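Local structure of chromatin structure-remodeling complex subunit RSC2 (4BB7) at residues A33-Q38 with S98-K103; A64-R69 with Q91-L96; M87-Y92 with F130-S135. The protein serves as a subunit of the yeast RSC complex, which remodels chromatin, positions nucleosomes and regulates transcription, and is represented here by its histone H3-binding BAH domain. All blocks are in the same frame, centred on the assembly; numbering follows the deposited sequence.

Contact 1 of 3, residues A33-Q38 with S98-K103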
loop_
_atom_site.group_PDB
_atom_site.type_symbol
_atom_site.label_atom_id
_atom_site.label_comp_id
_atom_site.label_asym_id
_atom_site.label_seq_id
_atom_site.Cartn_x
_atom_site.Cartn_y
_atom_site.Cartn_z
ATOM N N ALA A 33 -6.963 0.419 -18.158
ATOM C CA ALA A 33 -5.663 0.779 -18.716
ATOM C C ALA A 33 -4.632 -0.341 -18.646
ATOM O O ALA A 33 -4.886 -1.414 -18.094
ATOM C CB ALA A 33 -5.125 2.039 -18.051
ATOM N N LEU A 34 -3.465 -0.068 -19.221
ATOM C CA LEU A 34 -2.362 -1.013 -19.241
ATOM C C LEU A 34 -1.234 -0.524 -18.334
ATOM O O LEU A 34 -0.827 0.642 -18.391
ATOM C CB LEU A 34 -1.848 -1.186 -20.671
ATOM C CG LEU A 34 -2.916 -1.399 -21.746
ATOM C CD1 LEU A 34 -2.316 -1.281 -23.143
ATOM C CD2 LEU A 34 -3.606 -2.743 -21.561
ATOM N N LEU A 35 -0.730 -1.419 -17.493
ATOM C CA LEU A 35 0.354 -1.074 -16.583
ATOM C C LEU A 35 1.598 -1.875 -16.926
ATOM O O LEU A 35 1.507 -3.051 -17.282
ATOM C CB LEU A 35 -0.065 -1.321 -15.131
ATOM C CG LEU A 35 -1.106 -0.338 -14.592
ATOM C CD1 LEU A 35 -1.910 -0.943 -13.453
ATOM C CD2 LEU A 35 -0.439 0.967 -14.163
ATOM N N ARG A 36 2.757 -1.233 -16.830
ATOM C CA ARG A 36 4.015 -1.898 -17.130
ATOM C C ARG A 36 4.165 -3.155 -16.282
ATOM O O ARG A 36 4.070 -3.106 -15.060
ATOM C CB ARG A 36 5.198 -0.956 -16.897
ATOM C CG ARG A 36 6.534 -1.517 -17.369
ATOM C CD ARG A 36 6.572 -1.670 -18.884
ATOM N NE ARG A 36 6.713 -0.378 -19.553
ATOM C CZ ARG A 36 6.724 -0.211 -20.872
ATOM N NH1 ARG A 36 6.595 -1.254 -21.684
ATOM N NH2 ARG A 36 6.863 1.006 -21.382
ATOM N N ASN A 37 4.382 -4.284 -16.943
ATOM C CA ASN A 37 4.555 -5.552 -16.249
ATOM C C ASN A 37 6.030 -5.932 -16.182
ATOM O O ASN A 37 6.665 -6.165 -17.212
ATOM C CB ASN A 37 3.742 -6.651 -16.937
ATOM C CG ASN A 37 3.985 -8.022 -16.337
ATOM O OD1 ASN A 37 4.454 -8.147 -15.204
ATOM N ND2 ASN A 37 3.665 -9.061 -17.096
ATOM N N GLN A 38 6.567 -5.991 -14.967
ATOM C CA GLN A 38 7.994 -6.242 -14.760
ATOM C C GLN A 38 8.402 -7.677 -15.075
ATOM O O GLN A 38 9.586 -8.010 -15.024
ATOM C CB GLN A 38 8.400 -5.906 -13.329
ATOM C CG GLN A 38 8.041 -4.504 -12.888
ATOM C CD GLN A 38 8.200 -4.320 -11.395
ATOM O OE1 GLN A 38 8.851 -5.125 -10.726
ATOM N NE2 GLN A 38 7.599 -3.263 -10.860
ATOM N N SER A 98 3.440 6.612 -13.309
ATOM C CA SER A 98 4.429 6.488 -14.371
ATOM C C SER A 98 4.413 5.084 -14.989
ATOM O O SER A 98 4.962 4.869 -16.070
ATOM C CB SER A 98 5.820 6.835 -13.840
ATOM O OG SER A 98 6.034 6.240 -12.572
ATOM N N ASN A 99 3.777 4.136 -14.306
ATOM C CA ASN A 99 3.664 2.770 -14.813
ATOM C C ASN A 99 2.665 2.636 -15.961
ATOM O O ASN A 99 2.773 1.722 -16.778
ATOM C CB ASN A 99 3.286 1.794 -13.693
ATOM C CG ASN A 99 4.373 1.649 -12.648
ATOM O OD1 ASN A 99 5.534 1.983 -12.890
ATOM N ND2 ASN A 99 4.002 1.142 -11.474
ATOM N N LEU A 100 1.687 3.537 -16.011
ATOM C CA LEU A 100 0.682 3.515 -17.072
ATOM C C LEU A 100 1.346 3.625 -18.436
ATOM O O LEU A 100 2.095 4.566 -18.697
ATOM C CB LEU A 100 -0.318 4.660 -16.896
ATOM C CG LEU A 100 -1.279 4.611 -15.710
ATOM C CD1 LEU A 100 -1.922 5.970 -15.499
ATOM C CD2 LEU A 100 -2.338 3.528 -15.910
ATOM N N VAL A 101 1.066 2.667 -19.310
ATOM C CA VAL A 101 1.677 2.665 -20.634
ATOM C C VAL A 101 0.644 2.808 -21.746
ATOM O O VAL A 101 0.998 2.846 -22.923
ATOM C CB VAL A 101 2.536 1.406 -20.869
ATOM C CG1 VAL A 101 3.693 1.369 -19.884
ATOM C CG2 VAL A 101 1.690 0.148 -20.750
ATOM N N GLY A 102 -0.629 2.899 -21.374
ATOM C CA GLY A 102 -1.678 3.096 -22.356
ATOM C C GLY A 102 -3.073 2.802 -21.846
ATOM O O GLY A 102 -3.249 2.244 -20.767
ATOM N N LYS A 103 -4.069 3.198 -22.630
ATOM C CA LYS A 103 -5.462 2.904 -22.322
ATOM C C LYS A 103 -5.859 1.563 -22.921
ATOM O O LYS A 103 -5.217 1.074 -23.853
ATOM C CB LYS A 103 -6.379 3.985 -22.900
ATOM C CG LYS A 103 -6.412 5.284 -22.121
ATOM C CD LYS A 103 -7.193 5.126 -20.833
ATOM C CE LYS A 103 -7.433 6.472 -20.168
ATOM N NZ LYS A 103 -8.277 7.366 -21.010
#
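Three backbone hydrogen bonds join the antiparallel segments 33-38 and 98-103, and they do so around a beta bulge, in which one residue, Leu-34, stands opposite two, Val-101 and Gly-102. Leu-34 O receives Val-101 N at 2.9 Å in an almost straight bond, while Leu-34 N gives its hydrogen to Gly-102 O at 2.8 Å. Past the Leu-35 and Leu-100 pair, Arg-36 N meets Asn-99 O at 3.0 Å and carries the pairing into the 3-10 turn. In all three bonds the donor sits above the carbonyl plane. Gly-102 fits the bulge because, at phi 164° and psi 168°, any CB would press against the carbonyl O of Val-101.

Apolar contacts supply the rest. Leu-35 and Leu-100 lie side by side and point the same way, their CD2 methyls 3.6 Å apart; Leu-100 CD2 also meets Ala-33 CB at 3.8 Å. Val-101 uses both branches. Its chi1 of -63° sets CG1 anti to the carbonyl carbon and leaves CG2 in the crowded position between the backbone N and the carbonyl carbon, 3.8 Å from Leu-34 CB. CG1 lies over one face of the Arg-36 guanidinium, 3.5 Å from Arg-36 NE, where the arginine chain is brought by bends at chi2 and chi3. An alanine in place of Val-101 would remove both methyls and would probably leave the guanidinium less firmly placed and Leu-34 less well packed.

Within the SH3-like sheet of the BAH domain, strand 32-35 runs between strands 100-108 and 45-54, bonding the latter through Ala-33 with Gly-47 and Leu-35 with Ile-45. Leu-35 and Leu-100 pack on Ala-64 and Leu-62 of strand 60-68, respectively, and Tyr-27 of strand 25-27 touches both Ala-33 and Leu-100.

Contact 2 of 3, residues A64-R69 with Q91-L96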
loop_
_atom_site.group_PDB
_atom_site.type_symbol
_atom_site.label_atom_id
_atom_site.label_comp_id
_atom_site.label_asym_id
_atom_site.label_seq_id
_atom_site.Cartn_x
_atom_site.Cartn_y
_atom_site.Cartn_z
ATOM N N ALA A 64 -5.096 -0.034 -8.805
ATOM C CA ALA A 64 -5.773 -0.766 -9.869
ATOM C C ALA A 64 -6.108 -2.204 -9.471
ATOM O O ALA A 64 -5.355 -2.849 -8.740
ATOM C CB ALA A 64 -4.929 -0.748 -11.135
ATOM N N CYS A 65 -7.251 -2.692 -9.947
ATOM C CA CYS A 65 -7.615 -4.093 -9.786
ATOM C C CYS A 65 -7.085 -4.891 -10.972
ATOM O O CYS A 65 -7.494 -4.669 -12.113
ATOM C CB CYS A 65 -9.130 -4.258 -9.678
ATOM S SG CYS A 65 -9.673 -5.970 -9.375
ATOM N N TRP A 66 -6.176 -5.821 -10.696
ATOM C CA TRP A 66 -5.534 -6.600 -11.747
ATOM C C TRP A 66 -6.483 -7.582 -12.417
ATOM O O TRP A 66 -7.392 -8.118 -11.786
ATOM C CB TRP A 66 -4.320 -7.355 -11.197
ATOM C CG TRP A 66 -3.132 -6.482 -10.929
ATOM C CD1 TRP A 66 -3.009 -5.153 -11.214
ATOM C CD2 TRP A 66 -1.897 -6.877 -10.321
ATOM N NE1 TRP A 66 -1.772 -4.696 -10.821
ATOM C CE2 TRP A 66 -1.070 -5.735 -10.272
ATOM C CE3 TRP A 66 -1.409 -8.087 -9.815
ATOM C CZ2 TRP A 66 0.216 -5.766 -9.738
ATOM C CZ3 TRP A 66 -0.129 -8.116 -9.287
ATOM C CH2 TRP A 66 0.668 -6.962 -9.252
ATOM N N TYR A 67 -6.260 -7.802 -13.708
ATOM C CA TYR A 67 -6.962 -8.830 -14.463
ATOM C C TYR A 67 -5.927 -9.683 -15.186
ATOM O O TYR A 67 -5.145 -9.171 -15.985
ATOM C CB TYR A 67 -7.924 -8.201 -15.472
ATOM C CG TYR A 67 -9.159 -7.588 -14.852
ATOM C CD1 TYR A 67 -9.062 -6.519 -13.968
ATOM C CD2 TYR A 67 -10.426 -8.064 -15.167
ATOM C CE1 TYR A 67 -10.189 -5.950 -13.403
ATOM C CE2 TYR A 67 -11.560 -7.498 -14.610
ATOM C CZ TYR A 67 -11.433 -6.444 -13.728
ATOM O OH TYR A 67 -12.558 -5.884 -13.175
ATOM N N TYR A 68 -5.917 -10.978 -14.897
ATOM C CA TYR A 68 -4.920 -11.877 -15.467
ATOM C C TYR A 68 -5.242 -12.272 -16.904
ATOM O O TYR A 68 -6.399 -12.245 -17.324
ATOM C CB TYR A 68 -4.785 -13.142 -14.614
ATOM C CG TYR A 68 -4.096 -12.934 -13.285
ATOM C CD1 TYR A 68 -3.478 -11.726 -12.980
ATOM C CD2 TYR A 68 -4.048 -13.950 -12.340
ATOM C CE1 TYR A 68 -2.840 -11.535 -11.766
ATOM C CE2 TYR A 68 -3.413 -13.769 -11.124
ATOM C CZ TYR A 68 -2.812 -12.560 -10.840
ATOM O OH TYR A 68 -2.181 -12.376 -9.630
ATOM N N ARG A 69 -4.207 -12.628 -17.654
ATOM C CA ARG A 69 -4.389 -13.260 -18.950
ATOM C C ARG A 69 -4.298 -14.762 -18.711
ATOM O O ARG A 69 -3.778 -15.190 -17.681
ATOM C CB ARG A 69 -3.306 -12.816 -19.931
ATOM C CG ARG A 69 -3.126 -11.312 -20.047
ATOM C CD ARG A 69 -1.984 -10.999 -20.999
ATOM N NE ARG A 69 -1.638 -9.582 -21.031
ATOM C CZ ARG A 69 -1.969 -8.752 -22.015
ATOM N NH1 ARG A 69 -2.663 -9.195 -23.054
ATOM N NH2 ARG A 69 -1.604 -7.480 -21.962
ATOM N N GLN A 91 -6.570 -8.903 -6.682
ATOM C CA GLN A 91 -5.375 -8.081 -6.523
ATOM C C GLN A 91 -5.641 -6.593 -6.743
ATOM O O GLN A 91 -5.760 -6.135 -7.878
ATOM C CB GLN A 91 -4.278 -8.559 -7.474
ATOM C CG GLN A 91 -3.851 -9.999 -7.248
ATOM C CD GLN A 91 -3.058 -10.179 -5.970
ATOM O OE1 GLN A 91 -2.374 -9.261 -5.512
ATOM N NE2 GLN A 91 -3.146 -11.365 -5.384
ATOM N N TYR A 92 -5.735 -5.839 -5.654
ATOM C CA TYR A 92 -5.837 -4.386 -5.747
ATOM C C TYR A 92 -4.496 -3.776 -5.360
ATOM O O TYR A 92 -4.189 -3.625 -4.179
ATOM C CB TYR A 92 -6.971 -3.856 -4.863
ATOM C CG TYR A 92 -8.327 -4.422 -5.232
ATOM C CD1 TYR A 92 -8.696 -5.703 -4.837
ATOM C CD2 TYR A 92 -9.236 -3.682 -5.976
ATOM C CE1 TYR A 92 -9.931 -6.232 -5.171
ATOM C CE2 TYR A 92 -10.476 -4.202 -6.317
ATOM C CZ TYR A 92 -10.818 -5.480 -5.912
ATOM O OH TYR A 92 -12.050 -6.009 -6.244
ATOM N N ARG A 93 -3.696 -3.440 -6.365
ATOM C CA ARG A 93 -2.319 -3.018 -6.142
ATOM C C ARG A 93 -2.118 -1.527 -6.380
ATOM O O ARG A 93 -2.842 -0.909 -7.157
ATOM C CB ARG A 93 -1.370 -3.812 -7.044
ATOM C CG ARG A 93 -1.221 -5.282 -6.678
ATOM C CD ARG A 93 -0.607 -5.442 -5.296
ATOM N NE ARG A 93 -0.209 -6.819 -5.028
ATOM C CZ ARG A 93 1.036 -7.271 -5.135
ATOM N NH1 ARG A 93 2.014 -6.455 -5.500
ATOM N NH2 ARG A 93 1.306 -8.540 -4.870
ATOM N N ASP A 94 -1.123 -0.961 -5.707
ATOM C CA ASP A 94 -0.758 0.438 -5.891
ATOM C C ASP A 94 0.382 0.565 -6.898
ATOM O O ASP A 94 1.360 -0.181 -6.833
ATOM C CB ASP A 94 -0.335 1.065 -4.561
ATOM C CG ASP A 94 -1.473 1.140 -3.560
ATOM O OD1 ASP A 94 -2.644 1.019 -3.978
ATOM O OD2 ASP A 94 -1.198 1.332 -2.357
ATOM N N HIS A 95 0.250 1.507 -7.828
ATOM C CA HIS A 95 1.308 1.780 -8.788
ATOM C C HIS A 95 1.668 3.262 -8.808
ATOM O O HIS A 95 0.840 4.117 -8.489
ATOM C CB HIS A 95 0.874 1.385 -10.198
ATOM C CG HIS A 95 0.512 -0.059 -10.352
ATOM N ND1 HIS A 95 1.304 -0.951 -11.041
ATOM C CD2 HIS A 95 -0.574 -0.756 -9.940
ATOM C CE1 HIS A 95 0.729 -2.142 -11.033
ATOM N NE2 HIS A 95 -0.412 -2.050 -10.373
ATOM N N LEU A 96 2.907 3.561 -9.187
ATOM C CA LEU A 96 3.269 4.911 -9.597
ATOM C C LEU A 96 2.614 5.150 -10.952
ATOM O O LEU A 96 2.721 4.308 -11.843
ATOM C CB LEU A 96 4.788 5.044 -9.726
ATOM C CG LEU A 96 5.614 4.830 -8.454
ATOM C CD1 LEU A 96 7.105 4.818 -8.759
ATOM C CD2 LEU A 96 5.287 5.902 -7.427
#
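Trp-66 CG lies anti to its carbonyl carbon (chi1 -74°), which carries the indole across to segment 91-96, whereas Cys-65 SG stands anti to the backbone N (chi1 -177°) and meets the Tyr-92 ring. Arg-93 CG, anti to its carbonyl carbon, comes over the indole, and a bend at chi2 sets one guanidinium face against Trp-66 CH2.

Strands 60-68 and 87-96 are antiparallel neighbours in the twisted SH3-like sheet of the BAH domain. Ala-64 and Arg-93 form a hydrogen-bonded pair, with Ala-64 N to Arg-93 O at 2.9 Å, and Trp-66 N adds a straighter bond to Gln-91 O. Arg-93 CG sits over the six-membered ring of the tryptophan in a CH-pi contact, 3.4 Å from Trp-66 CZ2. The Arg-93 guanidinium is tilted by 31° against the indole; NE is bonded to Gln-91 OE1 at 3.3 Å, and NH1 to Pro-197 O, while Gln-91 NE2 is hydrogen-bonded to Glu-134. Gln-91 CB approaches the indole obliquely, 3.7 Å from Trp-66 CE3. On the sheet face of Cys-65 and Tyr-92, opposite that of Ala-64 and Arg-93, Cys-65 SG lies over the Tyr-92 ring in a sulfur-aromatic contact, 3.6 Å from Tyr-92 CE2, while Phe-50 meets that ring edge-to-face and Pro-56 of the second subunit packs against it.

Trp-66 NE1 meets His-95 NE2 at 3.0 Å, close to the plane of both rings, so the buried indole N-H is satisfied by a side chain of the neighbouring strand. Because NE2 acts as the acceptor, it probably carries no proton, and the histidine is likely to be neutral.

Contact 3 of 3, residues M87-Y92 with F130-S135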
loop_
_atom_site.group_PDB
_atom_site.type_symbol
_atom_site.label_atom_id
_atom_site.label_comp_id
_atom_site.label_asym_id
_atom_site.label_seq_id
_atom_site.Cartn_x
_atom_site.Cartn_y
_atom_site.Cartn_z
ATOM N N MET A 87 -9.318 -12.421 -16.928
ATOM C CA MET A 87 -10.074 -12.782 -15.736
ATOM C C MET A 87 -9.819 -11.778 -14.614
ATOM O O MET A 87 -8.708 -11.271 -14.475
ATOM C CB MET A 87 -9.700 -14.191 -15.260
ATOM C CG MET A 87 -10.337 -15.329 -16.048
ATOM S SD MET A 87 -9.656 -15.530 -17.702
ATOM C CE MET A 87 -7.924 -15.793 -17.333
ATOM N N LYS A 88 -10.852 -11.499 -13.820
ATOM C CA LYS A 88 -10.739 -10.584 -12.689
ATOM C C LYS A 88 -10.147 -11.280 -11.467
ATOM O O LYS A 88 -10.497 -12.421 -11.156
ATOM C CB LYS A 88 -12.108 -10.006 -12.325
ATOM C CG LYS A 88 -12.084 -9.072 -11.122
ATOM C CD LYS A 88 -13.486 -8.794 -10.616
ATOM C CE LYS A 88 -13.483 -7.682 -9.590
ATOM N NZ LYS A 88 -12.601 -7.993 -8.436
ATOM N N THR A 89 -9.259 -10.579 -10.770
ATOM C CA THR A 89 -8.600 -11.134 -9.592
ATOM C C THR A 89 -8.904 -10.332 -8.329
ATOM O O THR A 89 -9.605 -9.319 -8.368
ATOM C CB THR A 89 -7.070 -11.219 -9.791
ATOM O OG1 THR A 89 -6.513 -9.901 -9.868
ATOM C CG2 THR A 89 -6.743 -11.976 -11.070
ATOM N N GLY A 90 -8.368 -10.796 -7.208
ATOM C CA GLY A 90 -8.533 -10.106 -5.946
ATOM C C GLY A 90 -7.366 -9.187 -5.657
ATOM O O GLY A 90 -7.189 -8.738 -4.529
ATOM N N GLN A 91 -6.570 -8.903 -6.682
ATOM C CA GLN A 91 -5.375 -8.081 -6.523
ATOM C C GLN A 91 -5.641 -6.593 -6.743
ATOM O O GLN A 91 -5.760 -6.135 -7.878
ATOM C CB GLN A 91 -4.278 -8.559 -7.474
ATOM C CG GLN A 91 -3.851 -9.999 -7.248
ATOM C CD GLN A 91 -3.058 -10.179 -5.970
ATOM O OE1 GLN A 91 -2.374 -9.261 -5.512
ATOM N NE2 GLN A 91 -3.146 -11.365 -5.384
ATOM N N TYR A 92 -5.735 -5.839 -5.654
ATOM C CA TYR A 92 -5.837 -4.386 -5.747
ATOM C C TYR A 92 -4.496 -3.776 -5.360
ATOM O O TYR A 92 -4.189 -3.625 -4.179
ATOM C CB TYR A 92 -6.971 -3.856 -4.863
ATOM C CG TYR A 92 -8.327 -4.422 -5.232
ATOM C CD1 TYR A 92 -8.696 -5.703 -4.837
ATOM C CD2 TYR A 92 -9.236 -3.682 -5.976
ATOM C CE1 TYR A 92 -9.931 -6.232 -5.171
ATOM C CE2 TYR A 92 -10.476 -4.202 -6.317
ATOM C CZ TYR A 92 -10.818 -5.480 -5.912
ATOM O OH TYR A 92 -12.050 -6.009 -6.244
ATOM N N PHE A 130 -15.164 -14.576 -16.692
ATOM C CA PHE A 130 -14.889 -15.228 -15.414
ATOM C C PHE A 130 -14.018 -14.395 -14.479
ATOM O O PHE A 130 -13.141 -13.654 -14.920
ATOM C CB PHE A 130 -14.202 -16.574 -15.652
ATOM C CG PHE A 130 -14.985 -17.510 -16.521
ATOM C CD1 PHE A 130 -15.929 -18.365 -15.968
ATOM C CD2 PHE A 130 -14.779 -17.537 -17.891
ATOM C CE1 PHE A 130 -16.652 -19.226 -16.766
ATOM C CE2 PHE A 130 -15.498 -18.396 -18.694
ATOM C CZ PHE A 130 -16.439 -19.245 -18.130
ATOM N N ARG A 131 -14.265 -14.529 -13.182
ATOM C CA ARG A 131 -13.328 -14.050 -12.176
ATOM C C ARG A 131 -12.484 -15.231 -11.708
ATOM O O ARG A 131 -12.909 -16.386 -11.801
ATOM C CB ARG A 131 -14.055 -13.386 -11.003
ATOM C CG ARG A 131 -15.179 -14.208 -10.394
ATOM C CD ARG A 131 -15.796 -13.476 -9.204
ATOM N NE ARG A 131 -16.953 -14.173 -8.645
ATOM C CZ ARG A 131 -16.888 -15.063 -7.661
ATOM N NH1 ARG A 131 -15.714 -15.377 -7.123
ATOM N NH2 ARG A 131 -17.995 -15.643 -7.216
ATOM N N TYR A 132 -11.285 -14.938 -11.213
ATOM C CA TYR A 132 -10.306 -15.972 -10.901
ATOM C C TYR A 132 -9.988 -16.056 -9.408
ATOM O O TYR A 132 -9.518 -15.091 -8.803
ATOM C CB TYR A 132 -9.030 -15.721 -11.708
ATOM C CG TYR A 132 -7.894 -16.685 -11.449
ATOM C CD1 TYR A 132 -8.008 -18.029 -11.776
ATOM C CD2 TYR A 132 -6.690 -16.242 -10.908
ATOM C CE1 TYR A 132 -6.964 -18.911 -11.553
ATOM C CE2 TYR A 132 -5.641 -17.114 -10.684
ATOM C CZ TYR A 132 -5.784 -18.450 -11.007
ATOM O OH TYR A 132 -4.744 -19.326 -10.788
ATOM N N ASN A 133 -10.254 -17.219 -8.822
ATOM C CA ASN A 133 -9.902 -17.494 -7.433
ATOM C C ASN A 133 -8.441 -17.932 -7.331
ATOM O O ASN A 133 -8.087 -19.032 -7.750
ATOM C CB ASN A 133 -10.825 -18.583 -6.875
ATOM C CG ASN A 133 -10.509 -18.949 -5.428
ATOM O OD1 ASN A 133 -9.411 -18.700 -4.928
ATOM N ND2 ASN A 133 -11.476 -19.561 -4.756
ATOM N N GLU A 134 -7.596 -17.070 -6.776
ATOM C CA GLU A 134 -6.164 -17.355 -6.675
ATOM C C GLU A 134 -5.819 -18.375 -5.592
ATOM O O GLU A 134 -4.731 -18.942 -5.582
ATOM C CB GLU A 134 -5.384 -16.067 -6.415
ATOM C CG GLU A 134 -5.211 -15.183 -7.631
ATOM C CD GLU A 134 -4.529 -13.878 -7.290
ATOM O OE1 GLU A 134 -5.113 -13.088 -6.519
ATOM O OE2 GLU A 134 -3.402 -13.650 -7.780
ATOM N N SER A 135 -6.743 -18.597 -4.670
ATOM C CA SER A 135 -6.499 -19.520 -3.573
ATOM C C SER A 135 -6.795 -20.964 -3.974
ATOM O O SER A 135 -5.983 -21.859 -3.751
ATOM C CB SER A 135 -7.327 -19.116 -2.355
ATOM O OG SER A 135 -7.023 -17.787 -1.963
#
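Strands 87-89 and 130-133 of the BAH domain run in broadly the same direction, 43° apart, and meet in a single backbone bridge where Lys-88 brackets Arg-131. Tyr-132 N donates to Lys-88 O at 2.6 Å, nearly along the C=O axis, while Lys-88 N makes only a weak bond to Phe-130 O. Strand 130-133 is also one arm of a beta hairpin with strand 138-141, so the bridge ties that hairpin to the edge of the six-stranded sheet, just before the chain turns a corner at Gly-90.

Met-87 and Phe-130 lie side by side, with Met-87 CG 4.1 Å from Phe-130 CB, and Met-87 CB touches Tyr-132 CB at 3.9 Å. Phe-139 of the hairpin's second strand packs against all three of these residues. The Lys-88 chain leads away from the hairpin, and NZ meets Tyr-92 OH at 3.0 Å.

After the corner, the amide of Gln-91 and the carboxylate of Glu-134 cross with their planes 86° apart. Gln-91 NE2 gives a hydrogen to the syn lone pair of Glu-134 OE1 at 2.9 Å, and Glu-134 OE2 is bonded to Tyr-68 OH, so both oxygens are held. The hairpin bend itself opens with an Asx turn, in which Asn-133 OD1 accepts a hydrogen bond from Ser-135 N at 2.7 Å.

How the contacts relate
The three contacts illustrate how chemistry follows position in a fold. Contact 2 is the most buried, built on aromatic faces and an indole-imidazole bond; contact 1 is partly buried, with a leucine-lined inner side and an exposed arginine; contact 3, also partly buried, joins a single backbone bridge and apolar packing to an amide-carboxylate bond. Contacts 1 and 2 belong to the same six-stranded sheet and touch, Leu-35 CD1 lying 3.6 Å from His-95 NE2. Contacts 2 and 3 share strand 87-96; their segments overlap at Gln-91 and Tyr-92, of which Gln-91 takes part in both, and contact 3 attaches a hairpin to that edge strand. Contacts 1 and 3 stay about 9 Å apart at their nearest atoms.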